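Carbohydrate kinase (Agrobacterium tumefaciens, PDB 2NWH) probably transfers a phosphate group from ATP to a sugar or sugar-like substrate, as a pfkB-type kinase of the ribokinase clan. Local coordinates at residues 142-146 against 147-151; 112-115 against 116-119; 303-306 against 307-310; 209-213 against 214-218. All coordinates share one frame; numbering follows the deposited sequence.

Interaction 1 of 4, residues 142-146 against 147-151; sequences ANLPE and DTLTA
L144 and L149 both hold CG anti to their own carbonyl carbon (chi1 -60° and -70°), and the two leucines meet at a slant: the CD2 branch of L149 rests 4.1 Å from CB of L144. Its other branch turns to the backbone, with L149 CD1 3.5 Å from O of L144 and, farther along, 4.5 Å from CB of A142. Beside this pair, P145 and T148 run alongside each other and point the same way, with CB of P145 3.6 Å from OG1 of T148. That hydroxyl is not left to the ring alone, for it donates to O of F118. The arrangement is a strand-to-helix connection of the alpha/beta fold, in which the chain leaves strand 137-141 and P145, at the N-cap position, opens helix 146-158. A proline has no polar side-chain atom to cap the first turn, but its carbonyl starts the helical pattern: L149 N donates to P145 O at 3.0 Å, and T150 N follows with a bond of 3.0 Å to E146 O. D147 brings OD2 to 3.6 Å from CB of P145, a place where a negative charge would be expected to suit the helix start. Farther back, K175 donates through NZ to A142 O and, more weakly, to L144 O.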
loop_
_atom_site.group_PDB
_atom_site.type_symbol
_atom_site.label_atom_id
_atom_site.label_comp_id
_atom_site.label_asym_id
_atom_site.label_seq_id
_atom_site.Cartn_x
_atom_site.Cartn_y
_atom_site.Cartn_z
ATOM N N ALA A 142 2.428 -7.405 2.190
ATOM C CA ALA A 142 2.446 -8.848 2.171
ATOM C C ALA A 142 3.248 -9.396 0.979
ATOM O O ALA A 142 3.146 -10.591 0.671
ATOM C CB ALA A 142 0.976 -9.404 2.224
ATOM N N ASN A 143 4.059 -8.539 0.331
ATOM C CA ASN A 143 5.075 -9.013 -0.628
ATOM C C ASN A 143 6.214 -9.751 0.067
ATOM O O ASN A 143 6.910 -10.588 -0.545
ATOM C CB ASN A 143 5.691 -7.875 -1.453
ATOM C CG ASN A 143 4.777 -7.360 -2.520
ATOM O OD1 ASN A 143 4.471 -6.156 -2.572
ATOM N ND2 ASN A 143 4.318 -8.260 -3.385
ATOM N N LEU A 144 6.450 -9.405 1.328
ATOM C CA LEU A 144 7.507 -10.056 2.112
ATOM C C LEU A 144 7.069 -11.482 2.475
ATOM O O LEU A 144 5.880 -11.761 2.607
ATOM C CB LEU A 144 7.751 -9.301 3.424
ATOM C CG LEU A 144 8.199 -7.830 3.384
ATOM C CD1 LEU A 144 8.371 -7.331 4.828
ATOM C CD2 LEU A 144 9.459 -7.634 2.587
ATOM N N PRO A 145 8.024 -12.392 2.650
ATOM C CA PRO A 145 7.662 -13.762 3.051
ATOM C C PRO A 145 6.834 -13.855 4.345
ATOM O O PRO A 145 6.986 -13.013 5.226
ATOM C CB PRO A 145 9.031 -14.417 3.283
ATOM C CG PRO A 145 9.952 -13.684 2.325
ATOM C CD PRO A 145 9.483 -12.241 2.462
ATOM N N GLU A 146 5.993 -14.900 4.457
ATOM C CA GLU A 146 5.196 -15.119 5.662
ATOM C C GLU A 146 6.031 -15.082 6.946
ATOM O O GLU A 146 5.713 -14.309 7.871
ATOM C CB GLU A 146 4.349 -16.413 5.554
ATOM C CG GLU A 146 3.636 -16.847 6.850
ATOM C CD GLU A 146 2.461 -17.814 6.602
ATOM O OE1 GLU A 146 2.106 -18.059 5.425
ATOM O OE2 GLU A 146 1.870 -18.312 7.594
ATOM N N ASP A 147 7.091 -15.889 7.031
ATOM C CA ASP A 147 7.869 -15.913 8.272
ATOM C C ASP A 147 8.557 -14.584 8.588
ATOM O O ASP A 147 8.803 -14.253 9.748
ATOM C CB ASP A 147 8.850 -17.103 8.366
ATOM C CG ASP A 147 9.729 -17.276 7.115
ATOM O OD1 ASP A 147 10.668 -18.118 7.165
ATOM O OD2 ASP A 147 9.498 -16.604 6.088
ATOM N N THR A 148 8.857 -13.818 7.536
ATOM C CA THR A 148 9.442 -12.502 7.706
ATOM C C THR A 148 8.425 -11.554 8.308
ATOM O O THR A 148 8.759 -10.761 9.192
ATOM C CB THR A 148 10.014 -11.981 6.363
ATOM O OG1 THR A 148 10.976 -12.951 5.923
ATOM C CG2 THR A 148 10.756 -10.646 6.582
ATOM N N LEU A 149 7.171 -11.682 7.863
ATOM C CA LEU A 149 6.115 -10.868 8.385
ATOM C C LEU A 149 5.888 -11.173 9.861
ATOM O O LEU A 149 5.817 -10.269 10.686
ATOM C CB LEU A 149 4.855 -11.047 7.556
ATOM C CG LEU A 149 4.871 -10.472 6.149
ATOM C CD1 LEU A 149 3.738 -11.066 5.333
ATOM C CD2 LEU A 149 4.777 -8.948 6.219
ATOM N N THR A 150 5.886 -12.448 10.232
ATOM C CA THR A 150 5.775 -12.788 11.659
ATOM C C THR A 150 6.946 -12.238 12.507
ATOM O O THR A 150 6.722 -11.664 13.605
ATOM C CB THR A 150 5.656 -14.295 11.824
ATOM O OG1 THR A 150 4.667 -14.777 10.905
ATOM C CG2 THR A 150 5.281 -14.686 13.277
ATOM N N ALA A 151 8.183 -12.398 12.004
ATOM C CA ALA A 151 9.363 -11.914 12.710
ATOM C C ALA A 151 9.322 -10.404 12.876
ATOM O O ALA A 151 9.688 -9.898 13.953
ATOM C CB ALA A 151 10.647 -12.327 11.994
#

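Interaction 2 of 4, residues 112-115 against 116-119; sequences MDLY and KLFT
The amine of K116 reaches back to the carboxylate of D113, NZ standing 2.8 Å from OD1 in a salt bridge whose hydrogen bond is weak in geometry. The two side chains run side by side; that of K116 stays extended as far as CE and then bends at its last torsion (chi4 84°), which turns NZ onto the aspartate oxygen. On the way the lysine chain passes the backbone carbonyl of D113, CB of K116 lying 3.3 Å from D113 O. That same oxygen accepts the backbone N of K116 at 3.0 Å, so the pair is linked both through the main chain and at its polar ends. Two more bonds of the same span follow, L117 N to L114 O and F118 N to Y115 O, each at 3.0 Å. Together the three i to i+3 bonds make a run of successive turns. One step along from the salt bridge, L114 and L117 bring their CD1 methyls to 3.5 Å, closer than usual van der Waals contact. F118, centre of an inverse gamma turn, follows these turns. T119, in the N-cap position, caps R122 N through OG1 and starts helix 120-123. The segment thus links strand 105-111 of the smaller sheet to that helix, while L114, Y115 and F118 pack on strand 55-63, L114 and L117 also touch strand 81-87, and F118 meets F85 in a T-shaped stack.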
loop_
_atom_site.group_PDB
_atom_site.type_symbol
_atom_site.label_atom_id
_atom_site.label_comp_id
_atom_site.label_asym_id
_atom_site.label_seq_id
_atom_site.Cartn_x
_atom_site.Cartn_y
_atom_site.Cartn_z
ATOM N N MET A 112 8.453 -11.568 -9.177
ATOM C CA MET A 112 8.577 -11.022 -7.833
ATOM C C MET A 112 9.526 -11.865 -6.929
ATOM O O MET A 112 9.519 -11.689 -5.708
ATOM C CB MET A 112 7.202 -10.927 -7.178
ATOM C CG MET A 112 6.176 -9.986 -7.873
ATOM S SD MET A 112 6.695 -8.261 -7.898
ATOM C CE MET A 112 6.574 -7.913 -9.580
ATOM N N ASP A 113 10.312 -12.773 -7.528
ATOM C CA ASP A 113 11.083 -13.728 -6.757
ATOM C C ASP A 113 12.096 -13.083 -5.837
ATOM O O ASP A 113 12.449 -13.685 -4.819
ATOM C CB ASP A 113 11.826 -14.731 -7.650
ATOM C CG ASP A 113 10.874 -15.664 -8.434
ATOM O OD1 ASP A 113 9.697 -15.904 -8.020
ATOM O OD2 ASP A 113 11.340 -16.176 -9.460
ATOM N N LEU A 114 12.605 -11.900 -6.189
ATOM C CA LEU A 114 13.630 -11.288 -5.323
ATOM C C LEU A 114 13.155 -11.125 -3.884
ATOM O O LEU A 114 13.975 -11.214 -2.968
ATOM C CB LEU A 114 14.145 -9.965 -5.884
ATOM C CG LEU A 114 15.482 -9.508 -5.265
ATOM C CD1 LEU A 114 16.681 -10.438 -5.658
ATOM C CD2 LEU A 114 15.774 -8.106 -5.665
ATOM N N TYR A 115 11.842 -10.903 -3.677
ATOM C CA TYR A 115 11.305 -10.713 -2.292
ATOM C C TYR A 115 11.547 -11.919 -1.383
ATOM O O TYR A 115 11.610 -11.781 -0.160
ATOM C CB TYR A 115 9.793 -10.361 -2.309
ATOM C CG TYR A 115 9.493 -9.076 -3.078
ATOM C CD1 TYR A 115 10.354 -7.993 -2.982
ATOM C CD2 TYR A 115 8.352 -8.951 -3.861
ATOM C CE1 TYR A 115 10.121 -6.796 -3.668
ATOM C CE2 TYR A 115 8.099 -7.744 -4.570
ATOM C CZ TYR A 115 9.014 -6.684 -4.458
ATOM O OH TYR A 115 8.821 -5.479 -5.077
ATOM N N LYS A 116 11.666 -13.100 -1.980
ATOM C CA LYS A 116 11.957 -14.332 -1.216
ATOM C C LYS A 116 13.296 -14.271 -0.504
ATOM O O LYS A 116 13.501 -15.032 0.436
ATOM C CB LYS A 116 11.946 -15.580 -2.116
ATOM C CG LYS A 116 10.650 -15.695 -2.927
ATOM C CD LYS A 116 10.587 -16.986 -3.700
ATOM C CE LYS A 116 9.166 -17.230 -4.117
ATOM N NZ LYS A 116 8.909 -16.494 -5.371
ATOM N N LEU A 117 14.185 -13.369 -0.937
ATOM C CA LEU A 117 15.492 -13.200 -0.269
ATOM C C LEU A 117 15.395 -12.418 1.026
ATOM O O LEU A 117 16.338 -12.427 1.833
ATOM C CB LEU A 117 16.497 -12.507 -1.188
ATOM C CG LEU A 117 16.897 -13.270 -2.466
ATOM C CD1 LEU A 117 18.019 -12.514 -3.188
ATOM C CD2 LEU A 117 17.286 -14.712 -2.240
ATOM N N PHE A 118 14.268 -11.749 1.243
ATOM C CA PHE A 118 14.105 -10.991 2.475
ATOM C C PHE A 118 13.599 -11.957 3.563
ATOM O O PHE A 118 12.420 -12.011 3.884
ATOM C CB PHE A 118 13.160 -9.789 2.266
ATOM C CG PHE A 118 13.388 -8.655 3.256
ATOM C CD1 PHE A 118 12.900 -7.369 2.974
ATOM C CD2 PHE A 118 14.171 -8.856 4.418
ATOM C CE1 PHE A 118 13.085 -6.314 3.883
ATOM C CE2 PHE A 118 14.377 -7.814 5.329
ATOM C CZ PHE A 118 13.837 -6.546 5.060
ATOM N N THR A 119 14.521 -12.734 4.104
ATOM C CA THR A 119 14.185 -13.822 5.022
ATOM C C THR A 119 14.208 -13.318 6.476
ATOM O O THR A 119 14.667 -12.192 6.746
ATOM C CB THR A 119 15.228 -14.920 4.933
ATOM O OG1 THR A 119 16.468 -14.322 5.280
ATOM C CG2 THR A 119 15.265 -15.524 3.484
#

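Interaction 3 of 4, residues 303-306 against 307-310; sequences AMLG and LVPQ
L307 N donates to M304 O at 2.9 Å, and directly after it V308 N donates to L305 O at 3.0 Å; these two bonds follow helix 298-305, each spanning three residues. The second bond closes a type I beta turn from L305 to V308, with G306 and L307 at its corner. From this turn the chain leads on to strand 311-313, an outermost strand of the large sheet within this chain. The side of the turn is lined by V308, whose CB sits 3.4 Å from L305 O and 4.4 Å from CD1 of L305. Its CG2, anti to the carbonyl carbon, comes within 3.7 Å of M304 O, so apolar groups also border the accepting oxygens. The neighbouring packing of M304 on L307 is less certain, since both side chains occupy two conformers. Carbonyls past these two bonds find arginines instead: G306 O accepts R245 NH1, while R276 serves V308 O through NH2 and P309 O through NE. L307 and Q310 add backbone bonds to V247 and H240, and the side-chain OE1 of Q310 takes a weak bond from R272 NH1. V308 rests on A279 of helix 271-286, and L305 lies against the side chain of R276 on the same helix.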
loop_
_atom_site.group_PDB
_atom_site.type_symbol
_atom_site.label_atom_id
_atom_site.label_comp_id
_atom_site.label_asym_id
_atom_site.label_seq_id
_atom_site.Cartn_x
_atom_site.Cartn_y
_atom_site.Cartn_z
ATOM N N ALA A 303 -8.643 19.955 0.376
ATOM C CA ALA A 303 -9.608 20.442 -0.603
ATOM C C ALA A 303 -10.718 19.415 -0.948
ATOM O O ALA A 303 -11.850 19.814 -1.290
ATOM C CB ALA A 303 -8.894 20.924 -1.883
ATOM N N MET A 304 -10.393 18.123 -0.887
ATOM C CA MET A 304 -11.355 17.087 -1.273
ATOM C C MET A 304 -12.249 16.694 -0.094
ATOM O O MET A 304 -13.379 16.253 -0.296
ATOM C CB MET A 304 -10.645 15.850 -1.859
ATOM C CG MET A 304 -11.597 14.714 -2.327
ATOM S SD MET A 304 -12.612 15.103 -3.777
ATOM C CE MET A 304 -11.487 14.481 -5.065
ATOM N N LEU A 305 -11.749 16.896 1.119
ATOM C CA LEU A 305 -12.469 16.461 2.305
ATOM C C LEU A 305 -13.940 16.921 2.418
ATOM O O LEU A 305 -14.788 16.151 2.848
ATOM C CB LEU A 305 -11.676 16.809 3.565
ATOM C CG LEU A 305 -12.194 16.110 4.815
ATOM C CD1 LEU A 305 -11.922 14.571 4.665
ATOM C CD2 LEU A 305 -11.503 16.701 6.083
ATOM N N GLY A 306 -14.233 18.159 2.036
ATOM C CA GLY A 306 -15.612 18.680 2.112
ATOM C C GLY A 306 -16.594 17.921 1.203
ATOM O O GLY A 306 -17.809 18.006 1.362
ATOM N N LEU A 307 -16.055 17.169 0.251
ATOM C CA LEU A 307 -16.875 16.417 -0.701
ATOM C C LEU A 307 -17.053 14.963 -0.284
ATOM O O LEU A 307 -17.856 14.215 -0.879
ATOM C CB LEU A 307 -16.249 16.500 -2.093
ATOM C CG LEU A 307 -16.087 17.874 -2.749
ATOM C CD1 LEU A 307 -17.417 18.568 -2.915
ATOM C CD2 LEU A 307 -15.096 18.773 -2.000
ATOM N N VAL A 308 -16.299 14.567 0.741
ATOM C CA VAL A 308 -16.344 13.207 1.272
ATOM C C VAL A 308 -17.575 13.014 2.147
ATOM O O VAL A 308 -17.849 13.831 3.020
ATOM C CB VAL A 308 -15.034 12.839 2.046
ATOM C CG1 VAL A 308 -15.131 11.465 2.704
ATOM C CG2 VAL A 308 -13.881 12.850 1.086
ATOM N N PRO A 309 -18.323 11.929 1.903
ATOM C CA PRO A 309 -19.471 11.665 2.774
ATOM C C PRO A 309 -19.103 11.652 4.257
ATOM O O PRO A 309 -17.958 11.373 4.615
ATOM C CB PRO A 309 -19.938 10.272 2.328
ATOM C CG PRO A 309 -19.463 10.152 0.893
ATOM C CD PRO A 309 -18.181 10.937 0.817
ATOM N N GLN A 310 -20.073 11.941 5.116
ATOM C CA GLN A 310 -19.862 11.784 6.569
ATOM C C GLN A 310 -19.589 10.336 7.017
ATOM O O GLN A 310 -19.994 9.381 6.337
ATOM C CB GLN A 310 -21.016 12.389 7.357
ATOM C CG GLN A 310 -20.817 13.872 7.653
ATOM C CD GLN A 310 -19.424 14.175 8.219
ATOM O OE1 GLN A 310 -18.851 13.383 8.990
ATOM N NE2 GLN A 310 -18.872 15.328 7.830
#

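Interaction 4 of 4, residues 209-213 against 214-218; sequences NILRK and AGLSG
A Schellman motif ends helix 207-213, and its two characteristic bonds tie L216 and G215 back to the last turn. The outer one runs from L216 N to L211 O at 3.2 Å; the inner one, from G215 N to R212 O, is shorter at 2.8 Å. G215 provides the reversal with a positive phi of 100°, an angle at which a CB would be pressed against the carbonyl oxygen of A214. The motif has its usual apolar partner too: L211 and L216 lie side by side and point the same way, their CD2 methyls 4.1 Å apart. With CG anti to its backbone N (chi1 -179°), L216 lies alongside L211 on the buried face, where both leucines also meet F231 and M188. In this alpha/beta fold the reversal delivers the chain to strand 219-223, next to the strand 185-189 that holds M188. Methyl and methylene groups cover the accepting oxygen of L211: A214 CB is 3.3 Å away and L216 CB 3.6 Å. L216 O also approaches R212, with a CA-H...O contact of 3.4 Å to R212 CA, and CG of that arginine lies 3.8 Å from the same oxygen. G218 then joins the sheet through backbone bonding with L186.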
loop_
_atom_site.group_PDB
_atom_site.type_symbol
_atom_site.label_atom_id
_atom_site.label_comp_id
_atom_site.label_asym_id
_atom_site.label_seq_id
_atom_site.Cartn_x
_atom_site.Cartn_y
_atom_site.Cartn_z
ATOM N N ASN A 209 -15.671 -7.376 14.386
ATOM C CA ASN A 209 -15.724 -8.515 15.329
ATOM C C ASN A 209 -15.186 -9.856 14.767
ATOM O O ASN A 209 -14.509 -10.609 15.494
ATOM C CB ASN A 209 -17.091 -8.662 16.012
ATOM C CG ASN A 209 -18.078 -9.501 15.205
ATOM O OD1 ASN A 209 -18.722 -8.997 14.263
ATOM N ND2 ASN A 209 -18.238 -10.782 15.601
ATOM N N ILE A 210 -15.463 -10.138 13.480
ATOM C CA ILE A 210 -14.850 -11.294 12.800
ATOM C C ILE A 210 -13.307 -11.148 12.875
ATOM O O ILE A 210 -12.577 -12.067 13.270
ATOM C CB ILE A 210 -15.309 -11.384 11.301
ATOM C CG1 ILE A 210 -16.831 -11.582 11.200
ATOM C CG2 ILE A 210 -14.565 -12.497 10.565
ATOM C CD1 ILE A 210 -17.437 -11.389 9.801
ATOM N N LEU A 211 -12.823 -9.974 12.520
ATOM C CA LEU A 211 -11.394 -9.759 12.466
ATOM C C LEU A 211 -10.711 -9.685 13.851
ATOM O O LEU A 211 -9.568 -10.118 13.997
ATOM C CB LEU A 211 -11.092 -8.545 11.584
ATOM C CG LEU A 211 -11.107 -8.765 10.043
ATOM C CD1 LEU A 211 -11.352 -7.431 9.324
ATOM C CD2 LEU A 211 -9.751 -9.346 9.545
ATOM N N ARG A 212 -11.390 -9.157 14.867
ATOM C CA ARG A 212 -10.790 -9.044 16.208
ATOM C C ARG A 212 -10.528 -10.408 16.842
ATOM O O ARG A 212 -9.507 -10.608 17.511
ATOM C CB ARG A 212 -11.671 -8.211 17.136
ATOM C CG ARG A 212 -11.752 -6.728 16.807
ATOM C CD ARG A 212 -12.971 -6.211 17.530
ATOM N NE ARG A 212 -13.471 -4.903 17.113
ATOM C CZ ARG A 212 -13.144 -3.764 17.715
ATOM N NH1 ARG A 212 -12.283 -3.782 18.725
ATOM N NH2 ARG A 212 -13.657 -2.613 17.306
ATOM N N LYS A 213 -11.454 -11.343 16.638
ATOM C CA LYS A 213 -11.280 -12.695 17.165
ATOM C C LYS A 213 -10.173 -13.409 16.363
ATOM O O LYS A 213 -9.527 -14.321 16.885
ATOM C CB LYS A 213 -12.611 -13.464 17.222
ATOM C CG LYS A 213 -12.777 -14.656 16.263
ATOM C CD LYS A 213 -12.998 -14.186 14.829
ATOM C CE LYS A 213 -12.475 -15.179 13.812
ATOM N NZ LYS A 213 -12.405 -14.556 12.463
ATOM N N ALA A 214 -9.934 -12.969 15.114
ATOM C CA ALA A 214 -8.761 -13.463 14.366
ATOM C C ALA A 214 -7.488 -12.881 14.974
ATOM O O ALA A 214 -6.379 -13.291 14.618
ATOM C CB ALA A 214 -8.853 -13.156 12.874
ATOM N N GLY A 215 -7.645 -11.917 15.887
ATOM C CA GLY A 215 -6.491 -11.366 16.621
ATOM C C GLY A 215 -5.966 -10.036 16.106
ATOM O O GLY A 215 -4.961 -9.526 16.614
ATOM N N LEU A 216 -6.659 -9.483 15.111
ATOM C CA LEU A 216 -6.316 -8.173 14.524
ATOM C C LEU A 216 -7.047 -7.082 15.281
ATOM O O LEU A 216 -8.259 -7.029 15.256
ATOM C CB LEU A 216 -6.694 -8.114 13.042
ATOM C CG LEU A 216 -6.342 -6.785 12.346
ATOM C CD1 LEU A 216 -4.838 -6.634 12.213
ATOM C CD2 LEU A 216 -7.038 -6.662 10.993
ATOM N N SER A 217 -6.287 -6.232 15.960
ATOM C CA SER A 217 -6.834 -5.169 16.788
ATOM C C SER A 217 -7.379 -3.980 16.002
ATOM O O SER A 217 -8.238 -3.270 16.510
ATOM C CB SER A 217 -5.843 -4.752 17.910
ATOM O OG SER A 217 -4.582 -4.321 17.413
ATOM N N GLY A 218 -6.873 -3.745 14.780
ATOM C CA GLY A 218 -7.457 -2.743 13.904
ATOM C C GLY A 218 -7.204 -2.888 12.414
ATOM O O GLY A 218 -6.264 -3.549 11.977
#

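In the fold
All four are local contacts where the chain enters or leaves a helix. Interactions 1 and 2 adjoin, with centres about 10 Å apart and packing between N143 and Y115 as well as between P145 and F118. Interaction 1 starts a helix with first-turn bonds; interaction 2 joins i to i+3 bonds to the only salt bridge of the four; interaction 3 follows a helix with a type I turn, and interaction 4 with a Schellman motif. Interactions 1, 2 and 4 are partly buried: L114 and L117 pack on strand 81-87, L211 and L216 on strands 185-189 and 227-231. Interaction 3, a surface contact across the chain's centre from interactions 1 and 2, draws on arginines.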